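Local coordinates for arylamine n-acetyltransferase NAT (Mycobacterium tuberculosis, PDB 4BGF), which catalyses the transfer of an acetyl group from acetyl-CoA to arylamine substrates, probably through an acetylated enzyme intermediate, at residues 38-43 against 207-212; 64-69 against 253-258. All coordinates share one frame; numbering follows the deposited sequence.

Contact 1 of 2, residues 38-43 against 207-212; sequences FENLDP and GLTAAV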
# COMPACT_ATOMS: atom_id res chain seq x y z
N PHE A 38 0.29 0.98 6.10
CA PHE A 38 0.88 -0.23 5.57
C PHE A 38 1.53 -0.80 6.81
O PHE A 38 2.01 -0.04 7.65
CB PHE A 38 1.85 0.12 4.44
CG PHE A 38 2.63 -1.05 3.91
CD1 PHE A 38 3.74 -1.50 4.56
CD2 PHE A 38 2.29 -1.64 2.72
CE1 PHE A 38 4.48 -2.55 4.07
CE2 PHE A 38 3.03 -2.68 2.20
CZ PHE A 38 4.13 -3.13 2.88
N GLU A 39 1.36 -2.10 7.00
CA GLU A 39 2.00 -2.85 8.09
C GLU A 39 1.98 -4.34 7.70
O GLU A 39 1.14 -4.77 6.92
CB GLU A 39 1.26 -2.67 9.42
CG GLU A 39 -0.24 -3.08 9.36
CD GLU A 39 -0.68 -4.11 10.39
OE1 GLU A 39 -0.20 -5.26 10.38
OE2 GLU A 39 -1.54 -3.77 11.20
N ASN A 40 2.90 -5.14 8.23
CA ASN A 40 3.00 -6.56 7.91
C ASN A 40 3.02 -7.35 9.18
O ASN A 40 3.62 -8.41 9.22
CB ASN A 40 4.30 -6.85 7.16
CG ASN A 40 5.53 -6.55 8.01
OD1 ASN A 40 5.52 -5.64 8.81
ND2 ASN A 40 6.58 -7.35 7.85
N LEU A 41 2.37 -6.83 10.21
CA LEU A 41 2.43 -7.45 11.52
C LEU A 41 1.92 -8.86 11.55
O LEU A 41 2.50 -9.69 12.23
CB LEU A 41 1.69 -6.63 12.55
CG LEU A 41 2.26 -5.25 12.85
CD1 LEU A 41 1.39 -4.54 13.81
CD2 LEU A 41 3.64 -5.42 13.43
N ASP A 42 0.84 -9.13 10.81
CA ASP A 42 0.36 -10.51 10.62
C ASP A 42 1.42 -11.44 10.03
O ASP A 42 1.87 -12.32 10.71
CB ASP A 42 -0.93 -10.58 9.80
CG ASP A 42 -2.20 -10.53 10.65
OD1 ASP A 42 -2.12 -10.10 11.82
OD2 ASP A 42 -3.27 -10.91 10.13
N PRO A 43 1.83 -11.25 8.77
CA PRO A 43 2.88 -12.15 8.29
C PRO A 43 4.14 -12.28 9.20
O PRO A 43 4.71 -13.37 9.34
CB PRO A 43 3.27 -11.52 6.96
CG PRO A 43 2.05 -10.84 6.51
CD PRO A 43 1.35 -10.37 7.70
N GLY A 207 11.21 -9.19 8.49
CA GLY A 207 11.33 -7.92 9.19
C GLY A 207 10.04 -7.12 9.28
O GLY A 207 9.03 -7.43 8.66
N LEU A 208 10.11 -6.04 10.06
CA LEU A 208 8.98 -5.15 10.25
C LEU A 208 9.02 -3.94 9.29
O LEU A 208 9.98 -3.21 9.22
CB LEU A 208 8.89 -4.72 11.72
CG LEU A 208 7.96 -3.57 12.09
CD1 LEU A 208 6.52 -3.93 11.82
CD2 LEU A 208 8.15 -3.25 13.53
N THR A 209 7.96 -3.79 8.50
CA THR A 209 7.85 -2.64 7.63
C THR A 209 6.49 -2.02 7.91
O THR A 209 5.51 -2.75 7.94
CB THR A 209 8.04 -3.03 6.15
OG1 THR A 209 7.69 -1.94 5.30
CG2 THR A 209 7.21 -4.22 5.79
N ALA A 210 6.44 -0.72 8.20
CA ALA A 210 5.19 0.05 8.30
C ALA A 210 5.26 1.37 7.51
O ALA A 210 6.33 1.87 7.27
CB ALA A 210 4.85 0.34 9.73
N ALA A 211 4.12 1.91 7.11
CA ALA A 211 4.10 3.26 6.54
C ALA A 211 2.70 3.91 6.56
O ALA A 211 1.69 3.23 6.62
CB ALA A 211 4.72 3.28 5.15
N VAL A 212 2.68 5.25 6.58
CA VAL A 212 1.44 6.00 6.47
C VAL A 212 1.82 7.31 5.82
O VAL A 212 2.95 7.69 5.89
CB VAL A 212 0.80 6.21 7.85
CG1 VAL A 212 1.50 7.35 8.61
CG2 VAL A 212 -0.68 6.43 7.72
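The carboxamide of Asn40 grips the backbone of 207-212 on both sides of Leu208. Its OD1 accepts Thr209 N at 3.1 Å, with the donor well above the amide plane, while ND2 gives a short bond of 2.6 Å to Gly207 O, which lies in that plane. CG sits between the backbone N and the carbonyl carbon (chi1 63°), which swings the amide across to the facing chain. ND2 also reaches Phe204 O, so a carbonyl of helix 203-206 holds the amide as well. The edge of the Phe38 ring faces Thr209 CG2, which lies in the ring plane 3.6 Å from CE1. Leu41 CD2 touches Leu208 CD1 at 3.6 Å. Behind these side chains, Phe38 and Ala211 form an antiparallel hydrogen-bonded pair, Phe38 N to Ala211 O at 2.7 Å and Ala211 N to Phe38 O at 2.9 Å. Further out, the Glu39 carboxylate turns away to a salt bridge with Arg66, and its OE1 takes Leu41 N at 3.0 Å, pinning the first turn of helix 41-44. The arrangement is a short edge strand closing one side of a five-stranded antiparallel sheet, with the Phe38 side chain near the probable Cys-His-Asp triad of the arylamine N-acetyltransferase fold.

Contact 2 of 2, residues 64-69 against 253-258; sequences RRRGGY and FGINVA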
# COMPACT_ATOMS: atom_id res chain seq x y z
N ARG A 64 -11.38 -3.86 12.73
CA ARG A 64 -10.39 -4.13 13.74
C ARG A 64 -9.38 -3.02 13.89
O ARG A 64 -8.53 -3.08 14.77
CB ARG A 64 -9.69 -5.46 13.48
CG ARG A 64 -10.45 -6.66 14.04
CD ARG A 64 -10.12 -7.94 13.31
NE ARG A 64 -8.72 -8.33 13.45
CZ ARG A 64 -8.10 -9.19 12.66
NH1 ARG A 64 -8.77 -9.74 11.66
NH2 ARG A 64 -6.83 -9.50 12.87
N ARG A 65 -9.50 -2.01 13.03
CA ARG A 65 -8.58 -0.87 13.01
C ARG A 65 -7.10 -1.26 12.83
O ARG A 65 -6.23 -0.74 13.52
CB ARG A 65 -8.77 0.00 14.26
CG ARG A 65 -10.17 0.67 14.33
CD ARG A 65 -10.42 1.34 15.69
NE ARG A 65 -9.73 2.64 15.78
CZ ARG A 65 -10.20 3.71 16.43
NH1 ARG A 65 -11.37 3.68 17.06
NH2 ARG A 65 -9.50 4.83 16.44
N ARG A 66 -6.86 -2.16 11.88
CA ARG A 66 -5.52 -2.63 11.55
C ARG A 66 -5.15 -2.07 10.21
O ARG A 66 -6.00 -1.53 9.50
CB ARG A 66 -5.48 -4.15 11.47
CG ARG A 66 -5.52 -4.85 12.80
CD ARG A 66 -4.17 -4.83 13.49
NE ARG A 66 -3.10 -5.42 12.69
CZ ARG A 66 -2.80 -6.72 12.65
NH1 ARG A 66 -3.47 -7.63 13.33
NH2 ARG A 66 -1.80 -7.11 11.89
N GLY A 67 -3.87 -2.17 9.87
CA GLY A 67 -3.43 -1.94 8.50
C GLY A 67 -3.29 -3.26 7.78
O GLY A 67 -3.86 -4.25 8.20
N GLY A 68 -2.50 -3.28 6.72
CA GLY A 68 -2.27 -4.46 5.93
C GLY A 68 -1.24 -4.10 4.88
O GLY A 68 -0.88 -2.95 4.81
N TYR A 69 -0.78 -5.08 4.10
CA TYR A 69 0.13 -4.84 2.98
C TYR A 69 -0.60 -4.78 1.59
O TYR A 69 -1.80 -4.57 1.56
CB TYR A 69 1.33 -5.82 3.05
CG TYR A 69 1.19 -7.31 2.66
CD1 TYR A 69 -0.00 -7.88 2.22
CD2 TYR A 69 2.31 -8.15 2.72
CE1 TYR A 69 -0.07 -9.26 1.86
CE2 TYR A 69 2.25 -9.49 2.38
CZ TYR A 69 1.07 -10.04 1.94
OH TYR A 69 1.05 -11.38 1.60
N PHE A 253 1.54 5.38 13.75
CA PHE A 253 0.95 4.68 12.62
C PHE A 253 -0.50 4.33 12.89
O PHE A 253 -1.19 3.91 11.98
CB PHE A 253 1.74 3.45 12.19
CG PHE A 253 3.07 3.77 11.58
CD1 PHE A 253 3.18 4.03 10.24
CD2 PHE A 253 4.20 3.77 12.35
CE1 PHE A 253 4.38 4.30 9.69
CE2 PHE A 253 5.41 4.06 11.80
CZ PHE A 253 5.49 4.32 10.46
N GLY A 254 -0.94 4.48 14.12
CA GLY A 254 -2.36 4.36 14.42
C GLY A 254 -2.90 2.94 14.46
O GLY A 254 -4.11 2.72 14.45
N ILE A 255 -1.99 1.97 14.50
CA ILE A 255 -2.34 0.57 14.45
C ILE A 255 -2.98 0.12 15.76
O ILE A 255 -2.44 0.36 16.84
CB ILE A 255 -1.07 -0.29 14.12
CG1 ILE A 255 -0.53 0.10 12.75
CG2 ILE A 255 -1.37 -1.77 14.11
CD1 ILE A 255 0.84 -0.42 12.42
N ASN A 256 -4.12 -0.55 15.69
CA ASN A 256 -4.70 -1.15 16.88
C ASN A 256 -3.90 -2.40 17.30
O ASN A 256 -4.25 -3.54 17.01
CB ASN A 256 -6.16 -1.47 16.65
CG ASN A 256 -6.90 -1.69 17.92
OD1 ASN A 256 -6.47 -1.28 18.98
ND2 ASN A 256 -8.06 -2.29 17.81
N VAL A 257 -2.80 -2.15 17.98
CA VAL A 257 -1.91 -3.19 18.44
C VAL A 257 -2.51 -4.09 19.50
O VAL A 257 -1.97 -5.14 19.80
CB VAL A 257 -0.63 -2.59 18.98
CG1 VAL A 257 0.21 -2.04 17.83
CG2 VAL A 257 -0.93 -1.53 20.04
N ALA A 258 -3.63 -3.68 20.09
CA ALA A 258 -4.28 -4.53 21.07
C ALA A 258 -4.99 -5.68 20.37
O ALA A 258 -5.31 -6.69 20.98
CB ALA A 258 -5.25 -3.74 21.85
O HOH W 1 -4.91 1.55 11.45
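Asn256 carries its CG anti to the backbone N (chi1 -162°), which lays the amide alongside the end of helix 54-63 and brings ND2 to Arg64 O, while the bends of Arg66 at chi2 (-78°) and chi3 lay CD beside Ile255 and Asn256 and send the guanidinium on to acidic partners. Two turns meet here: Asn256 is the centre of an inverse gamma turn, closed by a weak Val257 N to Ile255 O bond, and Arg65, with positive phi, is where the chain leaves the helix. The turn at Arg65 presents two successive carbonyls to one residue. Arg65 O accepts Asn256 N at 3.0 Å, and Arg64 O accepts Asn256 ND2 at 3.2 Å. The second bond is fairly straight at the hydrogen (164°); Arg64 O lies in the plane of the amide, yet ND2 stands above the plane of the Arg64 carbonyl. Between the two bonds, Asn256 CB packs against Arg65 CB at 3.8 Å.

Deeper in, the Arg66 chain passes along the turn by its aliphatic part: CD lies 3.7 Å from Asn256 O and 4.2 Å from Ile255 CG2, the two side chains meeting obliquely. Arg66 is buried, and each of its guanidinium nitrogens has an acidic partner: acids of 38-43, Glu39 among them, take two, and Asp259 takes NH1. The other carboxylate oxygen of Asp259 takes Arg64 NE, so this acid, just beyond 253-258, bridges both arginines and probably stabilises their positive charge. Ile255 packs on Leu249 of helix 242-251. Beside Ile255, Gly254 also has positive phi where helix 242-251 gives out. One water molecule links the loops weakly, donating to Arg65 O at 3.4 Å and to Gly254 O at 3.3 Å.

The centres of contact 1 and contact 2 lie about 9 Å apart on the same side of the chain's centre. Their segments alternate along the chain, 38-43, 64-69, 207-212 and 253-258, with all strands of the seven-stranded sheet between the segments of each contact in sequence. Arg66 joins them: its NE meets Glu39 OE2 at 2.7 Å and its NH2 meets Asp42 OD1 at 3.0 Å. Over the same face of the five-stranded sheet, Phe253 CE1 packs 3.3 Å from Ala211 CA. Together the contacts join the N-terminal region, with edge strand 38-39 and loop 64-69, to the later strands of that sheet and the loop after helix 242-251, near the probable nucleophile Cys70, which begins helix 70-83.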